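6-phospho-beta-glucosidase (Thermotoga maritima, PDB 1UP7) hydrolyses cellobiose 6'-phosphate to glucose 6-phosphate and glucose, using NAD(+) and a manganese ion as cofactors. Local coordinates at the interface of chains A and B. Numbering follows the deposited sequence. Chains: chain A/B, 6-phospho-beta-glucosidase.

Contact 1: the interface of chains A and B. Residues chain A 370, 385, 388-389; chain B 235-236, 354-356.
A:Lys385, A:Leu388 and A:Ser389, all helical in backbone, meet B:Phe356 in the first turn of its own helix, while B:Asp354, with an extended backbone, stands just ahead of that turn. A:Lys385 makes a polar link in this patch of the homo-oligomer interface. Its chain is extended throughout, with CG anti to the backbone N (chi1 -175°), and this carries the ammonium group across to B:Asp354. A:Lys385 NZ forms a salt bridge with B:Asp354 OD2 at 2.7 Å and meets the syn lone pair of that oxygen. A weak second bond runs from A:Lys385 NZ to B:Asp354 OD1 at 3.2 Å. The backbone N of B:Phe356 donates to B:Asp354 OD1 at 2.8 Å, on the anti side and 17° out of the carboxylate plane. This bond caps the start of the helix and is likely to steady the carboxylate for the lysine.

The methylenes of A:Lys385 run obliquely past B:Phe356, CE lying 3.6 Å from its CB. The phenyl ring takes A:Leu388 CB at its edge, 3.8 Å from B:Phe356 CE2. One ring face is covered near its rim by B:Val236 CG1 from the same chain. A:Leu370 slides past B:His355 in the opposite direction, with CG 3.8 Å from CB of the histidine. Chain A contributes helices 355-376 and 380-389. Chain B contributes the start of its helix 355-376, the loop residue before it and the end of helix 230-236.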
ATOM      1  N   LEU A 370      11.219  -8.887 -15.338  1.00 18.81           N
ATOM      2  CA  LEU A 370      11.613  -8.519 -16.692  1.00 18.65           C
ATOM      3  C   LEU A 370      11.964  -9.789 -17.490  1.00 19.06           C
ATOM      4  O   LEU A 370      11.656  -9.890 -18.689  1.00 19.18           O
ATOM      5  CB  LEU A 370      12.817  -7.566 -16.689  1.00 18.67           C
ATOM      6  CG  LEU A 370      12.532  -6.089 -16.346  1.00 19.04           C
ATOM      7  CD1 LEU A 370      13.845  -5.335 -16.082  1.00 12.95           C
ATOM      8  CD2 LEU A 370      11.671  -5.403 -17.445  1.00 12.96           C
ATOM      9  N   LYS A 385      16.799  -6.246 -22.213  1.00 18.78           N
ATOM     10  CA  LYS A 385      16.406  -5.396 -21.128  1.00 18.74           C
ATOM     11  C   LYS A 385      16.482  -6.127 -19.785  1.00 18.79           C
ATOM     12  O   LYS A 385      17.001  -5.550 -18.818  1.00 18.74           O
ATOM     13  CB  LYS A 385      15.000  -4.841 -21.373  1.00 19.58           C
ATOM     14  CG  LYS A 385      14.471  -3.834 -20.380  1.00 17.96           C
ATOM     15  CD  LYS A 385      13.033  -3.518 -20.808  1.00 17.61           C
ATOM     16  CE  LYS A 385      12.427  -2.510 -19.860  1.00 17.02           C
ATOM     17  NZ  LYS A 385      11.095  -2.068 -20.239  1.00 18.31           N
ATOM     18  N   LEU A 388      20.291  -6.673 -18.926  1.00 19.70           N
ATOM     19  CA  LEU A 388      20.903  -5.427 -18.431  1.00 19.14           C
ATOM     20  C   LEU A 388      20.486  -5.019 -17.037  1.00 19.39           C
ATOM     21  O   LEU A 388      21.219  -4.266 -16.384  1.00 20.35           O
ATOM     22  CB  LEU A 388      20.560  -4.277 -19.350  1.00 19.41           C
ATOM     23  CG  LEU A 388      21.211  -4.216 -20.721  1.00 18.88           C
ATOM     24  CD1 LEU A 388      20.547  -3.086 -21.466  1.00 16.73           C
ATOM     25  CD2 LEU A 388      22.735  -4.000 -20.561  1.00 16.24           C
ATOM     26  N   SER A 389      19.316  -5.469 -16.584  1.00 18.90           N
ATOM     27  CA  SER A 389      18.809  -5.076 -15.263  1.00 19.18           C
ATOM     28  C   SER A 389      19.457  -5.835 -14.096  1.00 19.18           C
ATOM     29  O   SER A 389      19.364  -5.416 -12.949  1.00 19.84           O
ATOM     30  CB  SER A 389      17.275  -5.241 -15.182  1.00 19.16           C
ATOM     31  OG  SER A 389      16.894  -6.626 -15.144  1.00 17.44           O
TER
ATOM     32  N   SER B 235      15.270  -1.382 -27.136  1.00 19.67           N
ATOM     33  CA  SER B 235      15.040  -2.463 -26.195  1.00 19.35           C
ATOM     34  C   SER B 235      14.482  -1.966 -24.894  1.00 19.02           C
ATOM     35  O   SER B 235      13.511  -2.529 -24.420  1.00 19.11           O
ATOM     36  CB  SER B 235      16.305  -3.278 -25.909  1.00 19.91           C
ATOM     37  OG  SER B 235      16.523  -4.245 -26.927  1.00 22.27           O
ATOM     38  N   VAL B 236      15.113  -0.951 -24.301  1.00 18.42           N
ATOM     39  CA  VAL B 236      14.714  -0.441 -23.008  1.00 17.70           C
ATOM     40  C   VAL B 236      13.478   0.470 -23.119  1.00 18.35           C
ATOM     41  O   VAL B 236      12.642   0.500 -22.195  1.00 17.86           O
ATOM     42  CB  VAL B 236      15.892   0.249 -22.296  1.00 17.76           C
ATOM     43  CG1 VAL B 236      15.495   0.763 -20.919  1.00 16.21           C
ATOM     44  CG2 VAL B 236      17.070  -0.754 -22.147  1.00 18.08           C
ATOM     45  N   ASP B 354       8.473   1.792 -14.929  1.00 18.10           N
ATOM     46  CA  ASP B 354       9.035   0.632 -15.616  1.00 17.54           C
ATOM     47  C   ASP B 354       9.977  -0.139 -14.681  1.00 17.65           C
ATOM     48  O   ASP B 354      10.803   0.444 -13.962  1.00 17.87           O
ATOM     49  CB  ASP B 354       9.777   1.115 -16.846  1.00 17.23           C
ATOM     50  CG  ASP B 354      10.249  -0.006 -17.741  1.00 18.00           C
ATOM     51  OD1 ASP B 354      11.251  -0.691 -17.396  1.00 18.47           O
ATOM     52  OD2 ASP B 354       9.727  -0.229 -18.856  1.00 19.21           O
ATOM     53  N   HIS B 355       9.857  -1.459 -14.688  1.00 17.50           N
ATOM     54  CA  HIS B 355      10.703  -2.328 -13.861  1.00 17.63           C
ATOM     55  C   HIS B 355      12.187  -2.097 -14.034  1.00 17.71           C
ATOM     56  O   HIS B 355      12.922  -2.216 -13.058  1.00 17.57           O
ATOM     57  CB  HIS B 355      10.422  -3.829 -14.109  1.00 17.26           C
ATOM     58  CG  HIS B 355       9.022  -4.255 -13.796  1.00 19.14           C
ATOM     59  ND1 HIS B 355       8.363  -5.233 -14.512  1.00 19.54           N
ATOM     60  CD2 HIS B 355       8.140  -3.814 -12.865  1.00 21.50           C
ATOM     61  CE1 HIS B 355       7.139  -5.373 -14.041  1.00 19.00           C
ATOM     62  NE2 HIS B 355       6.975  -4.521 -13.045  1.00 21.68           N
ATOM     63  N   PHE B 356      12.633  -1.816 -15.264  1.00 17.54           N
ATOM     64  CA  PHE B 356      14.042  -1.497 -15.504  1.00 17.47           C
ATOM     65  C   PHE B 356      14.434  -0.239 -14.726  1.00 17.49           C
ATOM     66  O   PHE B 356      15.464  -0.253 -14.079  1.00 17.97           O
ATOM     67  CB  PHE B 356      14.331  -1.398 -17.011  1.00 16.81           C
ATOM     68  CG  PHE B 356      15.772  -1.080 -17.372  1.00 15.70           C
ATOM     69  CD1 PHE B 356      16.214   0.243 -17.432  1.00 14.06           C
ATOM     70  CD2 PHE B 356      16.667  -2.107 -17.724  1.00 15.31           C
ATOM     71  CE1 PHE B 356      17.531   0.549 -17.824  1.00 14.15           C
ATOM     72  CE2 PHE B 356      17.977  -1.834 -18.123  1.00 15.46           C
ATOM     73  CZ  PHE B 356      18.429  -0.491 -18.182  1.00 14.87           C
TER

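Contact 2: the interface of chains A and B. Residues chain A 228-229, 231-232, 248-249; chain B 395-396.
B:Val396 turns CG1 anti to its own backbone N (chi1 164°) and thereby points it at A:Pro229 and A:Trp231, while CG2 is directed to A:Leu248, A:Phe228 and A:Phe232. A:Trp231 takes the less common setting with CG between the backbone N and the carbonyl carbon (chi1 63°), which brings the six-membered part of the indole to the valine. The valine buries 109 Å² against chain A. B:Val396 CG1 meets A:Pro229 CD at 3.5 Å, the ring corner facing the methyl. B:Val396 CG2 lies 3.9 Å from A:Leu248 CB. It is also near the rings of A:Phe228 and A:Phe232, which cross the valine at about right angles. A:Phe228 CD2 sits over the centre of the A:Phe232 ring, so the two aromatics support each other. A:Met249 CG packs 4.0 Å from B:Val396 CB.

The indole presents its edge to the B:Val396 carbonyl, with A:Trp231 CZ2 3.3 Å from O in the ring plane. A:Trp231 CZ2 also touches B:Val396 CG1 at 3.8 Å. With an alanine in place of A:Trp231, the valine would probably lose the wall beside CG1 and a gap would open at its carbonyl. The backbone N of B:Val396 donates to A:Leu248 O at 2.8 Å, nearly straight at 167°. The start of helix 396-409 is thus docked into an apolar pocket of the other subunit, joining two subunits of a protein that forms dimers and tetramers.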
ATOM      1  N   PHE A 228      32.949 -13.657   4.687  1.00 22.94           N
ATOM      2  CA  PHE A 228      32.843 -12.273   5.052  1.00 21.88           C
ATOM      3  C   PHE A 228      33.656 -12.086   6.301  1.00 21.27           C
ATOM      4  O   PHE A 228      33.593 -12.898   7.199  1.00 22.22           O
ATOM      5  CB  PHE A 228      31.386 -11.973   5.228  1.00 21.34           C
ATOM      6  CG  PHE A 228      30.626 -12.160   4.006  1.00 19.82           C
ATOM      7  CD1 PHE A 228      30.069 -13.409   3.705  1.00 20.67           C
ATOM      8  CD2 PHE A 228      30.460 -11.097   3.114  1.00 19.84           C
ATOM      9  CE1 PHE A 228      29.332 -13.602   2.525  1.00 17.12           C
ATOM     10  CE2 PHE A 228      29.733 -11.255   1.940  1.00 18.97           C
ATOM     11  CZ  PHE A 228      29.139 -12.519   1.642  1.00 18.12           C
ATOM     12  N   PRO A 229      34.496 -11.078   6.317  1.00 20.84           N
ATOM     13  CA  PRO A 229      35.284 -10.777   7.522  1.00 19.95           C
ATOM     14  C   PRO A 229      34.389 -10.310   8.677  1.00 20.08           C
ATOM     15  O   PRO A 229      33.211  -9.988   8.483  1.00 20.48           O
ATOM     16  CB  PRO A 229      36.272  -9.724   7.036  1.00 19.47           C
ATOM     17  CG  PRO A 229      35.703  -9.188   5.765  1.00 19.86           C
ATOM     18  CD  PRO A 229      34.763 -10.180   5.187  1.00 20.22           C
ATOM     19  N   TRP A 231      34.289  -7.578  10.506  1.00 19.46           N
ATOM     20  CA  TRP A 231      33.773  -6.226  10.439  1.00 19.01           C
ATOM     21  C   TRP A 231      32.457  -6.157   9.637  1.00 18.67           C
ATOM     22  O   TRP A 231      31.585  -5.327   9.902  1.00 19.13           O
ATOM     23  CB  TRP A 231      34.883  -5.349   9.885  1.00 18.86           C
ATOM     24  CG  TRP A 231      35.292  -5.688   8.497  1.00 17.80           C
ATOM     25  CD1 TRP A 231      36.423  -6.358   8.104  1.00 15.74           C
ATOM     26  CD2 TRP A 231      34.587  -5.349   7.304  1.00 13.71           C
ATOM     27  NE1 TRP A 231      36.460  -6.436   6.737  1.00 14.77           N
ATOM     28  CE2 TRP A 231      35.346  -5.814   6.225  1.00 13.24           C
ATOM     29  CE3 TRP A 231      33.411  -4.640   7.043  1.00 13.91           C
ATOM     30  CZ2 TRP A 231      34.970  -5.612   4.920  1.00 12.26           C
ATOM     31  CZ3 TRP A 231      33.022  -4.467   5.754  1.00 15.66           C
ATOM     32  CH2 TRP A 231      33.806  -4.945   4.697  1.00 14.17           C
ATOM     33  N   PHE A 232      32.313  -7.090   8.705  1.00 18.57           N
ATOM     34  CA  PHE A 232      31.146  -7.188   7.815  1.00 18.31           C
ATOM     35  C   PHE A 232      29.849  -7.453   8.602  1.00 18.90           C
ATOM     36  O   PHE A 232      28.811  -6.817   8.411  1.00 18.69           O
ATOM     37  CB  PHE A 232      31.365  -8.289   6.752  1.00 17.36           C
ATOM     38  CG  PHE A 232      30.141  -8.525   5.861  1.00 15.77           C
ATOM     39  CD1 PHE A 232      29.927  -7.753   4.736  1.00 11.67           C
ATOM     40  CD2 PHE A 232      29.219  -9.506   6.171  1.00 13.92           C
ATOM     41  CE1 PHE A 232      28.806  -7.942   3.951  1.00 15.24           C
ATOM     42  CE2 PHE A 232      28.063  -9.693   5.410  1.00 13.43           C
ATOM     43  CZ  PHE A 232      27.854  -8.915   4.288  1.00 14.69           C
ATOM     44  N   LEU A 248      28.717  -9.271  -3.485  1.00 17.96           N
ATOM     45  CA  LEU A 248      29.508  -8.379  -2.649  1.00 17.75           C
ATOM     46  C   LEU A 248      31.014  -8.665  -2.717  1.00 17.52           C
ATOM     47  O   LEU A 248      31.849  -7.855  -2.302  1.00 16.80           O
ATOM     48  CB  LEU A 248      29.011  -8.449  -1.211  1.00 17.86           C
ATOM     49  CG  LEU A 248      27.640  -7.815  -1.034  1.00 18.77           C
ATOM     50  CD1 LEU A 248      27.069  -8.485   0.164  1.00 20.00           C
ATOM     51  CD2 LEU A 248      27.710  -6.277  -0.871  1.00 19.28           C
ATOM     52  N   MET A 249      31.335  -9.850  -3.242  1.00 17.22           N
ATOM     53  CA  MET A 249      32.714 -10.308  -3.471  1.00 17.15           C
ATOM     54  C   MET A 249      32.929 -10.708  -4.952  1.00 17.08           C
ATOM     55  O   MET A 249      33.619 -11.703  -5.252  1.00 16.69           O
ATOM     56  CB  MET A 249      33.061 -11.498  -2.561  1.00 16.56           C
ATOM     57  CG  MET A 249      33.089 -11.174  -1.086  1.00 18.72           C
ATOM     58  SD  MET A 249      33.293 -12.638  -0.045  1.00 22.79           S
ATOM     59  CE  MET A 249      34.748 -13.124  -0.494  1.00 19.97           C
TER
ATOM     60  N   ASP B 395      33.681  -3.830  -3.538  1.00 17.61           N
ATOM     61  CA  ASP B 395      33.607  -5.203  -3.041  1.00 17.84           C
ATOM     62  C   ASP B 395      34.034  -5.180  -1.552  1.00 17.89           C
ATOM     63  O   ASP B 395      34.726  -4.238  -1.086  1.00 17.76           O
ATOM     64  CB  ASP B 395      34.631  -6.074  -3.772  1.00 17.85           C
ATOM     65  CG  ASP B 395      34.126  -6.599  -5.115  1.00 18.84           C
ATOM     66  OD1 ASP B 395      33.026  -6.184  -5.561  1.00 21.87           O
ATOM     67  OD2 ASP B 395      34.755  -7.447  -5.771  1.00 16.49           O
ATOM     68  N   VAL B 396      33.653  -6.226  -0.831  1.00 17.37           N
ATOM     69  CA  VAL B 396      34.023  -6.442   0.560  1.00 16.76           C
ATOM     70  C   VAL B 396      35.530  -6.253   0.788  1.00 17.34           C
ATOM     71  O   VAL B 396      35.928  -5.584   1.766  1.00 16.62           O
ATOM     72  CB  VAL B 396      33.553  -7.842   1.060  1.00 17.03           C
ATOM     73  CG1 VAL B 396      34.240  -8.276   2.356  1.00 14.85           C
ATOM     74  CG2 VAL B 396      32.033  -7.856   1.235  1.00 16.22           C
TER

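Contact 3: the interface of chains A and B. Residues chain A 395-397; chain B 247-252.
The carboxylate of A:Asp395 meets the backbone N of B:Lys251 on the syn side of OD2, 18° out of the carboxylate plane. The B:Lys251 methylenes lie toward one face of the carboxylate, beyond OD2, with B:Lys251 CE 3.9 Å from A:Asp395 CG. In this family 4 glycoside hydrolase, the contact sets two helix starts against each other: 396-409 of chain A and 250-258 of chain B. The bond from B:Lys251 N to A:Asp395 OD2 is 3.2 Å long, with an angle of 158° at the hydrogen. It places an acid from the partner at the start of helix 250-258, where the helix dipole would probably favour its negative charge.

The side chain of B:Lys251 leaves with CG beside its backbone N (chi1 -70°) and bends at chi3, wrapping its methylenes round OD2. B:Lys251 CE comes within 3.3 Å of A:Asp395 OD2. B:Lys251 NZ is 4.6 Å from A:Asp395 OD2 and 4.1 Å from A:Glu397 OE2. These distances suggest electrostatic attraction without a direct salt bridge. A:Glu397 crosses the lysine at about a right angle and approaches it with OE2. B:Lys252 NZ is farther, 5.3 Å from A:Glu397 OE2, and may add to the positive field there. The backbone N of A:Val396 donates to B:Leu248 O at 3.1 Å. Beside this bond, A:Val396 CG2 packs 4.0 Å from B:Leu248 CB, the two side chains crossing.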
ATOM      1  N   ASP A 395      27.509  -5.134 -19.053  1.00 17.34           N
ATOM      2  CA  ASP A 395      27.512  -3.776 -19.543  1.00 17.93           C
ATOM      3  C   ASP A 395      26.827  -3.751 -20.945  1.00 17.84           C
ATOM      4  O   ASP A 395      26.797  -4.753 -21.651  1.00 17.70           O
ATOM      5  CB  ASP A 395      28.967  -3.327 -19.683  1.00 17.47           C
ATOM      6  CG  ASP A 395      29.561  -2.775 -18.395  1.00 18.42           C
ATOM      7  OD1 ASP A 395      28.939  -2.841 -17.331  1.00 20.01           O
ATOM      8  OD2 ASP A 395      30.686  -2.221 -18.350  1.00 21.65           O
ATOM      9  N   VAL A 396      26.292  -2.598 -21.325  1.00 17.78           N
ATOM     10  CA  VAL A 396      25.716  -2.385 -22.644  1.00 16.96           C
ATOM     11  C   VAL A 396      26.567  -2.937 -23.774  1.00 17.18           C
ATOM     12  O   VAL A 396      26.041  -3.640 -24.642  1.00 16.77           O
ATOM     13  CB  VAL A 396      25.370  -0.892 -22.834  1.00 17.54           C
ATOM     14  CG1 VAL A 396      25.201  -0.549 -24.316  1.00 14.54           C
ATOM     15  CG2 VAL A 396      24.091  -0.574 -22.005  1.00 15.85           C
ATOM     16  N   GLU A 397      27.879  -2.678 -23.734  1.00 17.19           N
ATOM     17  CA  GLU A 397      28.796  -3.134 -24.797  1.00 17.65           C
ATOM     18  C   GLU A 397      28.830  -4.657 -24.986  1.00 17.50           C
ATOM     19  O   GLU A 397      29.234  -5.114 -26.033  1.00 17.68           O
ATOM     20  CB  GLU A 397      30.256  -2.595 -24.605  1.00 17.74           C
ATOM     21  CG  GLU A 397      30.961  -3.099 -23.324  1.00 17.85           C
ATOM     22  CD  GLU A 397      32.435  -2.692 -23.192  1.00 19.99           C
ATOM     23  OE1 GLU A 397      33.254  -3.128 -24.037  1.00 19.11           O
ATOM     24  OE2 GLU A 397      32.793  -1.976 -22.204  1.00 18.81           O
TER
ATOM     25  N   TYR B 247      26.489   3.564 -14.548  1.00 17.98           N
ATOM     26  CA  TYR B 247      25.949   2.269 -14.130  1.00 18.18           C
ATOM     27  C   TYR B 247      26.016   1.256 -15.269  1.00 18.51           C
ATOM     28  O   TYR B 247      26.514   0.151 -15.093  1.00 19.53           O
ATOM     29  CB  TYR B 247      24.482   2.401 -13.672  1.00 17.49           C
ATOM     30  CG  TYR B 247      24.299   3.155 -12.390  1.00 16.68           C
ATOM     31  CD1 TYR B 247      24.289   4.562 -12.367  1.00 14.41           C
ATOM     32  CD2 TYR B 247      24.137   2.473 -11.190  1.00 17.31           C
ATOM     33  CE1 TYR B 247      24.125   5.268 -11.173  1.00 14.07           C
ATOM     34  CE2 TYR B 247      23.982   3.177  -9.984  1.00 17.38           C
ATOM     35  CZ  TYR B 247      23.991   4.574 -10.004  1.00 14.99           C
ATOM     36  OH  TYR B 247      23.818   5.229  -8.845  1.00 19.30           O
ATOM     37  N   LEU B 248      25.533   1.639 -16.444  1.00 18.16           N
ATOM     38  CA  LEU B 248      25.322   0.692 -17.523  1.00 17.52           C
ATOM     39  C   LEU B 248      26.523   0.559 -18.449  1.00 17.46           C
ATOM     40  O   LEU B 248      26.619  -0.426 -19.194  1.00 16.74           O
ATOM     41  CB  LEU B 248      24.048   1.025 -18.303  1.00 18.04           C
ATOM     42  CG  LEU B 248      22.703   0.854 -17.583  1.00 19.20           C
ATOM     43  CD1 LEU B 248      21.627   1.654 -18.267  1.00 19.18           C
ATOM     44  CD2 LEU B 248      22.327  -0.611 -17.528  1.00 18.82           C
ATOM     45  N   MET B 249      27.441   1.527 -18.389  1.00 17.22           N
ATOM     46  CA  MET B 249      28.690   1.415 -19.131  1.00 16.96           C
ATOM     47  C   MET B 249      29.876   1.669 -18.206  1.00 16.97           C
ATOM     48  O   MET B 249      30.795   2.411 -18.557  1.00 17.02           O
ATOM     49  CB  MET B 249      28.714   2.399 -20.316  1.00 16.92           C
ATOM     50  CG  MET B 249      27.388   2.643 -21.007  1.00 17.19           C
ATOM     51  SD  MET B 249      27.429   3.670 -22.551  1.00 22.22           S
ATOM     52  CE  MET B 249      28.954   4.442 -22.512  1.00 23.11           C
ATOM     53  N   GLU B 250      29.834   1.060 -17.020  1.00 17.52           N
ATOM     54  CA  GLU B 250      30.815   1.281 -15.951  1.00 17.61           C
ATOM     55  C   GLU B 250      32.244   1.172 -16.440  1.00 17.55           C
ATOM     56  O   GLU B 250      33.034   2.072 -16.224  1.00 17.88           O
ATOM     57  CB  GLU B 250      30.575   0.308 -14.765  1.00 16.86           C
ATOM     58  CG  GLU B 250      31.317   0.682 -13.490  1.00 16.77           C
ATOM     59  CD  GLU B 250      31.219  -0.353 -12.374  1.00 18.12           C
ATOM     60  OE1 GLU B 250      30.262  -1.189 -12.353  1.00 14.48           O
ATOM     61  OE2 GLU B 250      32.137  -0.347 -11.503  1.00 18.26           O
ATOM     62  N   LYS B 251      32.557   0.066 -17.112  1.00 17.71           N
ATOM     63  CA  LYS B 251      33.900  -0.188 -17.635  1.00 18.09           C
ATOM     64  C   LYS B 251      34.430   0.914 -18.553  1.00 18.13           C
ATOM     65  O   LYS B 251      35.582   1.326 -18.415  1.00 17.81           O
ATOM     66  CB  LYS B 251      33.962  -1.542 -18.353  1.00 18.08           C
ATOM     67  CG  LYS B 251      33.850  -2.784 -17.443  1.00 18.47           C
ATOM     68  CD  LYS B 251      34.128  -4.101 -18.232  1.00 18.76           C
ATOM     69  CE  LYS B 251      32.933  -4.520 -19.147  1.00 19.02           C
ATOM     70  NZ  LYS B 251      33.298  -5.513 -20.227  1.00 17.80           N
ATOM     71  N   LYS B 252      33.587   1.363 -19.483  1.00 18.44           N
ATOM     72  CA  LYS B 252      33.927   2.458 -20.391  1.00 18.95           C
ATOM     73  C   LYS B 252      34.123   3.770 -19.656  1.00 18.41           C
ATOM     74  O   LYS B 252      35.086   4.472 -19.917  1.00 18.36           O
ATOM     75  CB  LYS B 252      32.855   2.626 -21.461  1.00 18.72           C
ATOM     76  CG  LYS B 252      33.410   2.589 -22.821  1.00 21.45           C
ATOM     77  CD  LYS B 252      32.317   2.675 -23.875  1.00 26.23           C
ATOM     78  CE  LYS B 252      32.554   1.636 -24.967  1.00 27.27           C
ATOM     79  NZ  LYS B 252      31.338   1.558 -25.836  1.00 28.51           N
TER

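Contact 1 and contact 3 are neighbours, the centres of their C-alpha atoms about 15 Å apart. By the same measure, contact 2 lies about 24 Å from contact 3 and about 28 Å from contact 1. Contacts 2 and 3 are related by the two-fold axis: residues 395 and 396 meet 248 and 249 in both, with the chains exchanged. Contact 1 shares helix 230-236 with contact 2, contributed by opposite chains. The centre of contact 2 lies about 11 Å from A:Tyr243, the catalytic proton acceptor, and that of contact 3 about 10 Å from B:Tyr243. Subunit pairing may therefore help steady each active site.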